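PDB 1YR2: prolyl oligopeptidase from Novosphingobium capsulatum, which probably hydrolyses oligopeptides after proline, and far less readily after alanine, as a serine endopeptidase of the S9A family. Local coordinates for residues Trp77-Leu89 with Gln674-Ile687. Numbering follows the deposited sequence.
Sequences WVQAQSAYTAAYL and QTAAIGPKPHLIRI
The side-chain amides of Q81 and Q674 come from opposite directions and pair through two hydrogen bonds, their planes 38° apart. Q81 NE2 donates to Q674 OE1 at 2.9 Å, in the carbonyl plane and on a lone pair, whereas Q674 NE2 reaches Q81 OE1 at 3.1 Å from a tilted position. Q674 NE2 also donates almost straight (165°) to H683 O of its own segment, tying the end of helix 664-675 to the start of strand 683-687. With CG anti to the carbonyl carbon, Q81 lays CG over the centre of one face of the W77 ring; the bend at chi2 then swings its amide to Q674. An alanine in place of Q674 would probably leave the Q81 amide held by one water alone among the partners described here, and H683 O without this donor. One turn on, T85 OG1 grips I685 O at 2.7 Å from above the carbonyl plane. A water joins Q81 OE1, T85 OG1 and I685 N, so this edge-strand amide and carbonyl are both satisfied by the helix, one directly and one through solvent. L684 forks between two tyrosines: CD2 meets the Y84 ring at its edge, 3.5 Å from CE1, and CD1 lies against Y88 CD2, while Y84 OH bonds to P38 O. Toward the start of segment 77-89, I687 CD1 lies against W77 CZ3, V78 CG1 and Q81 CB. Helix 77-89 crosses strand 683-687 at -105°, so this N-terminal helix covers the edge strand of the alpha/beta-hydrolase sheet, as in other prolyl oligopeptidases, whose N-terminal segment packs on the catalytic domain.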
ATOM      1  N   TRP A  77     -34.169  -6.554  11.036  1.00 16.84           N
ATOM      2  CA  TRP A  77     -33.235  -6.067  12.053  1.00 16.33           C
ATOM      3  C   TRP A  77     -32.302  -5.043  11.417  1.00 16.75           C
ATOM      4  O   TRP A  77     -32.075  -3.973  11.989  1.00 16.57           O
ATOM      5  CB  TRP A  77     -32.428  -7.242  12.599  1.00 16.20           C
ATOM      6  CG  TRP A  77     -31.526  -6.918  13.738  1.00 15.30           C
ATOM      7  CD1 TRP A  77     -31.834  -6.917  15.046  1.00 14.95           C
ATOM      8  CD2 TRP A  77     -30.156  -6.545  13.640  1.00 12.90           C
ATOM      9  NE1 TRP A  77     -30.723  -6.566  15.783  1.00 15.97           N
ATOM     10  CE2 TRP A  77     -29.685  -6.326  14.932  1.00 14.98           C
ATOM     11  CE3 TRP A  77     -29.275  -6.351  12.570  1.00 11.56           C
ATOM     12  CZ2 TRP A  77     -28.374  -5.939  15.189  1.00 14.49           C
ATOM     13  CZ3 TRP A  77     -27.978  -5.951  12.838  1.00 15.27           C
ATOM     14  CH2 TRP A  77     -27.548  -5.757  14.124  1.00 13.96           C
ATOM     15  N   VAL A  78     -31.773  -5.379  10.234  1.00 16.26           N
ATOM     16  CA  VAL A  78     -30.889  -4.486   9.508  1.00 17.07           C
ATOM     17  C   VAL A  78     -31.585  -3.150   9.217  1.00 17.50           C
ATOM     18  O   VAL A  78     -31.013  -2.081   9.430  1.00 17.17           O
ATOM     19  CB  VAL A  78     -30.350  -5.139   8.211  1.00 16.71           C
ATOM     20  CG1 VAL A  78     -29.789  -4.078   7.240  1.00 17.96           C
ATOM     21  CG2 VAL A  78     -29.284  -6.157   8.553  1.00 17.70           C
ATOM     22  N   GLN A  79     -32.831  -3.193   8.751  1.00 18.11           N
ATOM     23  CA  GLN A  79     -33.531  -1.948   8.416  1.00 19.30           C
ATOM     24  C   GLN A  79     -33.687  -1.033   9.656  1.00 17.87           C
ATOM     25  O   GLN A  79     -33.421   0.157   9.572  1.00 17.35           O
ATOM     26  CB  GLN A  79     -34.912  -2.281   7.787  1.00 19.47           C
ATOM     27  CG  GLN A  79     -35.835  -1.090   7.537  1.00 26.35           C
ATOM     28  CD  GLN A  79     -36.976  -1.436   6.532  1.00 34.33           C
ATOM     29  OE1 GLN A  79     -36.704  -1.904   5.405  1.00 41.01           O
ATOM     30  NE2 GLN A  79     -38.232  -1.199   6.933  1.00 37.48           N
ATOM     31  N   ALA A  80     -34.102  -1.627  10.782  1.00 17.53           N
ATOM     32  CA  ALA A  80     -34.274  -0.938  12.068  1.00 16.80           C
ATOM     33  C   ALA A  80     -32.954  -0.384  12.633  1.00 15.97           C
ATOM     34  O   ALA A  80     -32.899   0.773  13.043  1.00 15.47           O
ATOM     35  CB  ALA A  80     -34.986  -1.872  13.113  1.00 17.37           C
ATOM     36  N   GLN A  81     -31.876  -1.158  12.613  1.00 15.39           N
ATOM     37  CA  GLN A  81     -30.616  -0.688  13.175  1.00 15.60           C
ATOM     38  C   GLN A  81     -30.044   0.434  12.301  1.00 16.20           C
ATOM     39  O   GLN A  81     -29.544   1.431  12.800  1.00 15.68           O
ATOM     40  CB  GLN A  81     -29.581  -1.824  13.251  1.00 14.66           C
ATOM     41  CG  GLN A  81     -29.886  -2.900  14.297  1.00 15.06           C
ATOM     42  CD  GLN A  81     -29.806  -2.416  15.747  1.00 11.24           C
ATOM     43  OE1 GLN A  81     -29.255  -1.345  16.019  1.00 15.89           O
ATOM     44  NE2 GLN A  81     -30.350  -3.209  16.685  1.00 10.70           N
ATOM     45  N   SER A  82     -30.148   0.258  10.991  1.00 18.10           N
ATOM     46  CA  SER A  82     -29.598   1.208  10.051  1.00 19.99           C
ATOM     47  C   SER A  82     -30.293   2.547  10.192  1.00 19.35           C
ATOM     48  O   SER A  82     -29.648   3.575  10.201  1.00 20.77           O
ATOM     49  CB  SER A  82     -29.744   0.697   8.621  1.00 20.73           C
ATOM     50  OG  SER A  82     -28.973   1.552   7.777  1.00 26.32           O
ATOM     51  N   ALA A  83     -31.609   2.534  10.295  1.00 19.47           N
ATOM     52  CA  ALA A  83     -32.365   3.773  10.430  1.00 19.72           C
ATOM     53  C   ALA A  83     -32.101   4.430  11.784  1.00 19.51           C
ATOM     54  O   ALA A  83     -31.951   5.666  11.864  1.00 19.44           O
ATOM     55  CB  ALA A  83     -33.859   3.514  10.227  1.00 19.94           C
ATOM     56  N   TYR A  84     -32.000   3.603  12.825  1.00 18.62           N
ATOM     57  CA  TYR A  84     -31.700   4.058  14.179  1.00 18.00           C
ATOM     58  C   TYR A  84     -30.335   4.759  14.221  1.00 16.97           C
ATOM     59  O   TYR A  84     -30.173   5.805  14.843  1.00 16.71           O
ATOM     60  CB  TYR A  84     -31.693   2.865  15.138  1.00 18.36           C
ATOM     61  CG  TYR A  84     -31.465   3.220  16.573  1.00 19.12           C
ATOM     62  CD1 TYR A  84     -30.184   3.299  17.079  1.00 23.02           C
ATOM     63  CD2 TYR A  84     -32.531   3.495  17.430  1.00 21.77           C
ATOM     64  CE1 TYR A  84     -29.948   3.627  18.415  1.00 23.12           C
ATOM     65  CE2 TYR A  84     -32.309   3.820  18.763  1.00 22.28           C
ATOM     66  CZ  TYR A  84     -31.024   3.880  19.246  1.00 22.73           C
ATOM     67  OH  TYR A  84     -30.777   4.222  20.539  1.00 22.00           O
ATOM     68  N   THR A  85     -29.351   4.177  13.580  1.00 16.21           N
ATOM     69  CA  THR A  85     -28.029   4.771  13.590  1.00 16.08           C
ATOM     70  C   THR A  85     -27.991   6.066  12.746  1.00 17.21           C
ATOM     71  O   THR A  85     -27.351   7.068  13.123  1.00 15.12           O
ATOM     72  CB  THR A  85     -27.042   3.779  13.074  1.00 16.51           C
ATOM     73  OG1 THR A  85     -26.915   2.719  14.033  1.00 14.58           O
ATOM     74  CG2 THR A  85     -25.670   4.387  12.971  1.00 15.76           C
ATOM     75  N   ALA A  86     -28.672   6.042  11.609  1.00 17.26           N
ATOM     76  CA  ALA A  86     -28.635   7.200  10.707  1.00 19.63           C
ATOM     77  C   ALA A  86     -29.262   8.434  11.376  1.00 20.07           C
ATOM     78  O   ALA A  86     -28.735   9.541  11.254  1.00 22.02           O
ATOM     79  CB  ALA A  86     -29.316   6.881   9.414  1.00 19.40           C
ATOM     80  N   ALA A  87     -30.350   8.218  12.113  1.00 21.27           N
ATOM     81  CA  ALA A  87     -31.021   9.242  12.916  1.00 21.44           C
ATOM     82  C   ALA A  87     -30.135   9.853  13.988  1.00 21.17           C
ATOM     83  O   ALA A  87     -30.226  11.049  14.247  1.00 21.27           O
ATOM     84  CB  ALA A  87     -32.308   8.672  13.563  1.00 21.26           C
ATOM     85  N   TYR A  88     -29.295   9.032  14.628  1.00 20.15           N
ATOM     86  CA  TYR A  88     -28.347   9.540  15.610  1.00 19.28           C
ATOM     87  C   TYR A  88     -27.222  10.351  14.928  1.00 19.09           C
ATOM     88  O   TYR A  88     -26.876  11.429  15.374  1.00 18.49           O
ATOM     89  CB  TYR A  88     -27.753   8.398  16.426  1.00 19.36           C
ATOM     90  CG  TYR A  88     -26.780   8.871  17.472  1.00 19.08           C
ATOM     91  CD1 TYR A  88     -27.227   9.263  18.741  1.00 21.96           C
ATOM     92  CD2 TYR A  88     -25.423   8.948  17.204  1.00 18.15           C
ATOM     93  CE1 TYR A  88     -26.331   9.720  19.695  1.00 20.78           C
ATOM     94  CE2 TYR A  88     -24.539   9.428  18.143  1.00 15.42           C
ATOM     95  CZ  TYR A  88     -24.983   9.813  19.370  1.00 19.06           C
ATOM     96  OH  TYR A  88     -24.084  10.291  20.295  1.00 19.28           O
ATOM     97  N   LEU A  89     -26.635   9.790  13.874  1.00 19.41           N
ATOM     98  CA  LEU A  89     -25.450  10.375  13.259  1.00 20.31           C
ATOM     99  C   LEU A  89     -25.732  11.733  12.614  1.00 21.06           C
ATOM    100  O   LEU A  89     -24.848  12.597  12.603  1.00 19.49           O
ATOM    101  CB  LEU A  89     -24.808   9.420  12.254  1.00 20.10           C
ATOM    102  CG  LEU A  89     -24.208   8.147  12.817  1.00 19.54           C
ATOM    103  CD1 LEU A  89     -23.718   7.193  11.695  1.00 19.61           C
ATOM    104  CD2 LEU A  89     -23.070   8.415  13.866  1.00 18.23           C
ATOM    105  N   GLN A 674     -25.699  -4.057  22.665  1.00 11.84           N
ATOM    106  CA  GLN A 674     -26.942  -3.318  22.941  1.00 12.25           C
ATOM    107  C   GLN A 674     -27.761  -4.020  24.040  1.00 13.52           C
ATOM    108  O   GLN A 674     -28.437  -3.381  24.813  1.00 12.79           O
ATOM    109  CB  GLN A 674     -27.812  -3.145  21.704  1.00 12.59           C
ATOM    110  CG  GLN A 674     -27.290  -2.101  20.728  1.00 11.50           C
ATOM    111  CD  GLN A 674     -28.083  -1.965  19.467  1.00 13.46           C
ATOM    112  OE1 GLN A 674     -29.095  -2.689  19.240  1.00 14.16           O
ATOM    113  NE2 GLN A 674     -27.609  -1.046  18.584  1.00  9.88           N
ATOM    114  N   THR A 675     -27.641  -5.341  24.117  1.00 14.32           N
ATOM    115  CA  THR A 675     -28.285  -6.129  25.157  1.00 14.93           C
ATOM    116  C   THR A 675     -27.581  -6.075  26.523  1.00 14.65           C
ATOM    117  O   THR A 675     -28.230  -6.243  27.551  1.00 14.01           O
ATOM    118  CB  THR A 675     -28.335  -7.555  24.707  1.00 15.52           C
ATOM    119  OG1 THR A 675     -29.089  -7.608  23.492  1.00 16.58           O
ATOM    120  CG2 THR A 675     -29.088  -8.482  25.749  1.00 17.67           C
ATOM    121  N   ALA A 676     -26.264  -5.901  26.537  1.00 15.35           N
ATOM    122  CA  ALA A 676     -25.499  -5.887  27.769  1.00 14.52           C
ATOM    123  C   ALA A 676     -25.701  -4.615  28.569  1.00 14.89           C
ATOM    124  O   ALA A 676     -26.056  -3.600  28.028  1.00 14.85           O
ATOM    125  CB  ALA A 676     -23.997  -6.088  27.500  1.00 14.25           C
ATOM    126  N   ALA A 677     -25.430  -4.706  29.872  1.00 14.59           N
ATOM    127  CA  ALA A 677     -25.429  -3.555  30.781  1.00 15.27           C
ATOM    128  C   ALA A 677     -24.041  -2.877  30.847  1.00 15.02           C
ATOM    129  O   ALA A 677     -23.235  -3.164  31.732  1.00 15.84           O
ATOM    130  CB  ALA A 677     -25.868  -4.036  32.167  1.00 16.20           C
ATOM    131  N   ILE A 678     -23.762  -2.019  29.871  1.00 14.81           N
ATOM    132  CA  ILE A 678     -22.408  -1.492  29.651  1.00 14.56           C
ATOM    133  C   ILE A 678     -22.424   0.029  29.533  1.00 14.85           C
ATOM    134  O   ILE A 678     -21.619   0.653  28.815  1.00 14.08           O
ATOM    135  CB  ILE A 678     -21.730  -2.156  28.429  1.00 14.60           C
ATOM    136  CG1 ILE A 678     -22.607  -2.084  27.173  1.00 15.11           C
ATOM    137  CG2 ILE A 678     -21.349  -3.606  28.800  1.00 15.72           C
ATOM    138  CD1 ILE A 678     -21.899  -2.553  25.941  1.00 16.02           C
ATOM    139  N   GLY A 679     -23.369   0.623  30.245  1.00 14.04           N
ATOM    140  CA  GLY A 679     -23.391   2.050  30.386  1.00 14.42           C
ATOM    141  C   GLY A 679     -24.137   2.769  29.279  1.00 14.55           C
ATOM    142  O   GLY A 679     -24.721   2.160  28.373  1.00 15.36           O
ATOM    143  N   PRO A 680     -24.151   4.080  29.405  1.00 15.02           N
ATOM    144  CA  PRO A 680     -25.054   4.933  28.621  1.00 15.24           C
ATOM    145  C   PRO A 680     -24.553   5.410  27.255  1.00 15.20           C
ATOM    146  O   PRO A 680     -25.351   6.001  26.535  1.00 14.76           O
ATOM    147  CB  PRO A 680     -25.260   6.125  29.557  1.00 15.47           C
ATOM    148  CG  PRO A 680     -23.877   6.263  30.228  1.00 15.63           C
ATOM    149  CD  PRO A 680     -23.414   4.857  30.427  1.00 15.38           C
ATOM    150  N   LYS A 681     -23.294   5.152  26.889  1.00 14.52           N
ATOM    151  CA  LYS A 681     -22.748   5.631  25.620  1.00 14.76           C
ATOM    152  C   LYS A 681     -23.370   4.834  24.462  1.00 14.26           C
ATOM    153  O   LYS A 681     -23.734   3.674  24.627  1.00 14.53           O
ATOM    154  CB  LYS A 681     -21.194   5.581  25.627  1.00 15.40           C
ATOM    155  CG  LYS A 681     -20.587   6.687  26.569  1.00 17.87           C
ATOM    156  CD  LYS A 681     -19.069   6.663  26.584  1.00 23.11           C
ATOM    157  CE  LYS A 681     -18.415   7.778  27.436  1.00 25.72           C
ATOM    158  NZ  LYS A 681     -16.934   7.740  27.050  1.00 29.55           N
ATOM    159  N   PRO A 682     -23.542   5.457  23.308  1.00 13.54           N
ATOM    160  CA  PRO A 682     -24.172   4.780  22.151  1.00 13.23           C
ATOM    161  C   PRO A 682     -23.335   3.587  21.656  1.00 13.88           C
ATOM    162  O   PRO A 682     -22.126   3.755  21.485  1.00 14.40           O
ATOM    163  CB  PRO A 682     -24.138   5.834  21.060  1.00 12.63           C
ATOM    164  CG  PRO A 682     -23.763   7.106  21.696  1.00 15.22           C
ATOM    165  CD  PRO A 682     -23.090   6.818  22.988  1.00 14.05           C
ATOM    166  N   HIS A 683     -23.973   2.443  21.412  1.00 12.67           N
ATOM    167  CA  HIS A 683     -23.343   1.258  20.866  1.00 12.88           C
ATOM    168  C   HIS A 683     -24.148   0.899  19.622  1.00 13.93           C
ATOM    169  O   HIS A 683     -25.246   0.316  19.704  1.00 15.25           O
ATOM    170  CB  HIS A 683     -23.384   0.182  21.941  1.00 12.73           C
ATOM    171  CG  HIS A 683     -22.651   0.585  23.189  1.00 12.52           C
ATOM    172  ND1 HIS A 683     -23.115   0.333  24.462  1.00 13.32           N
ATOM    173  CD2 HIS A 683     -21.512   1.308  23.338  1.00 14.87           C
ATOM    174  CE1 HIS A 683     -22.255   0.831  25.340  1.00 17.93           C
ATOM    175  NE2 HIS A 683     -21.274   1.428  24.686  1.00 13.82           N
ATOM    176  N   LEU A 684     -23.632   1.349  18.472  1.00 12.90           N
ATOM    177  CA  LEU A 684     -24.414   1.485  17.269  1.00 12.98           C
ATOM    178  C   LEU A 684     -23.778   0.745  16.130  1.00 13.55           C
ATOM    179  O   LEU A 684     -22.591   0.509  16.158  1.00 14.49           O
ATOM    180  CB  LEU A 684     -24.486   2.959  16.802  1.00 12.87           C
ATOM    181  CG  LEU A 684     -25.073   3.958  17.803  1.00 12.98           C
ATOM    182  CD1 LEU A 684     -25.042   5.391  17.202  1.00 16.47           C
ATOM    183  CD2 LEU A 684     -26.456   3.578  18.198  1.00 15.94           C
ATOM    184  N   ILE A 685     -24.589   0.394  15.127  1.00 12.91           N
ATOM    185  CA  ILE A 685     -24.036  -0.206  13.923  1.00 13.31           C
ATOM    186  C   ILE A 685     -24.479   0.600  12.714  1.00 14.88           C
ATOM    187  O   ILE A 685     -25.665   0.809  12.517  1.00 12.54           O
ATOM    188  CB  ILE A 685     -24.379  -1.740  13.795  1.00 12.67           C
ATOM    189  CG1 ILE A 685     -23.673  -2.334  12.576  1.00 12.52           C
ATOM    190  CG2 ILE A 685     -25.911  -1.948  13.684  1.00 13.92           C
ATOM    191  CD1 ILE A 685     -23.862  -3.812  12.399  1.00 13.03           C
ATOM    192  N   ARG A 686     -23.520   1.034  11.901  1.00 14.02           N
ATOM    193  CA  ARG A 686     -23.807   1.737  10.650  1.00 14.70           C
ATOM    194  C   ARG A 686     -23.690   0.718   9.534  1.00 14.91           C
ATOM    195  O   ARG A 686     -22.616   0.163   9.306  1.00 15.08           O
ATOM    196  CB  ARG A 686     -22.825   2.874  10.442  1.00 14.53           C
ATOM    197  CG  ARG A 686     -23.038   3.701   9.176  1.00 15.32           C
ATOM    198  CD  ARG A 686     -21.850   4.591   8.898  1.00 16.63           C
ATOM    199  NE  ARG A 686     -22.135   5.544   7.834  1.00 17.14           N
ATOM    200  CZ  ARG A 686     -22.120   5.260   6.524  1.00 18.75           C
ATOM    201  NH1 ARG A 686     -21.797   4.052   6.093  1.00 18.64           N
ATOM    202  NH2 ARG A 686     -22.397   6.203   5.629  1.00 15.49           N
ATOM    203  N   ILE A 687     -24.793   0.451   8.877  1.00 16.29           N
ATOM    204  CA  ILE A 687     -24.856  -0.591   7.880  1.00 18.48           C
ATOM    205  C   ILE A 687     -25.080   0.043   6.499  1.00 20.61           C
ATOM    206  O   ILE A 687     -26.125   0.671   6.261  1.00 20.95           O
ATOM    207  CB  ILE A 687     -25.955  -1.585   8.200  1.00 18.35           C
ATOM    208  CG1 ILE A 687     -25.833  -2.130   9.632  1.00 18.64           C
ATOM    209  CG2 ILE A 687     -25.835  -2.747   7.235  1.00 19.97           C
ATOM    210  CD1 ILE A 687     -27.044  -2.923  10.119  1.00 19.66           C
TER
HETATM  211  O   HOH W   1     -27.431   0.792  15.765  1.00 21.97           O
HETATM  212  O   HOH W   2     -26.837   2.908   9.109  1.00 28.80           O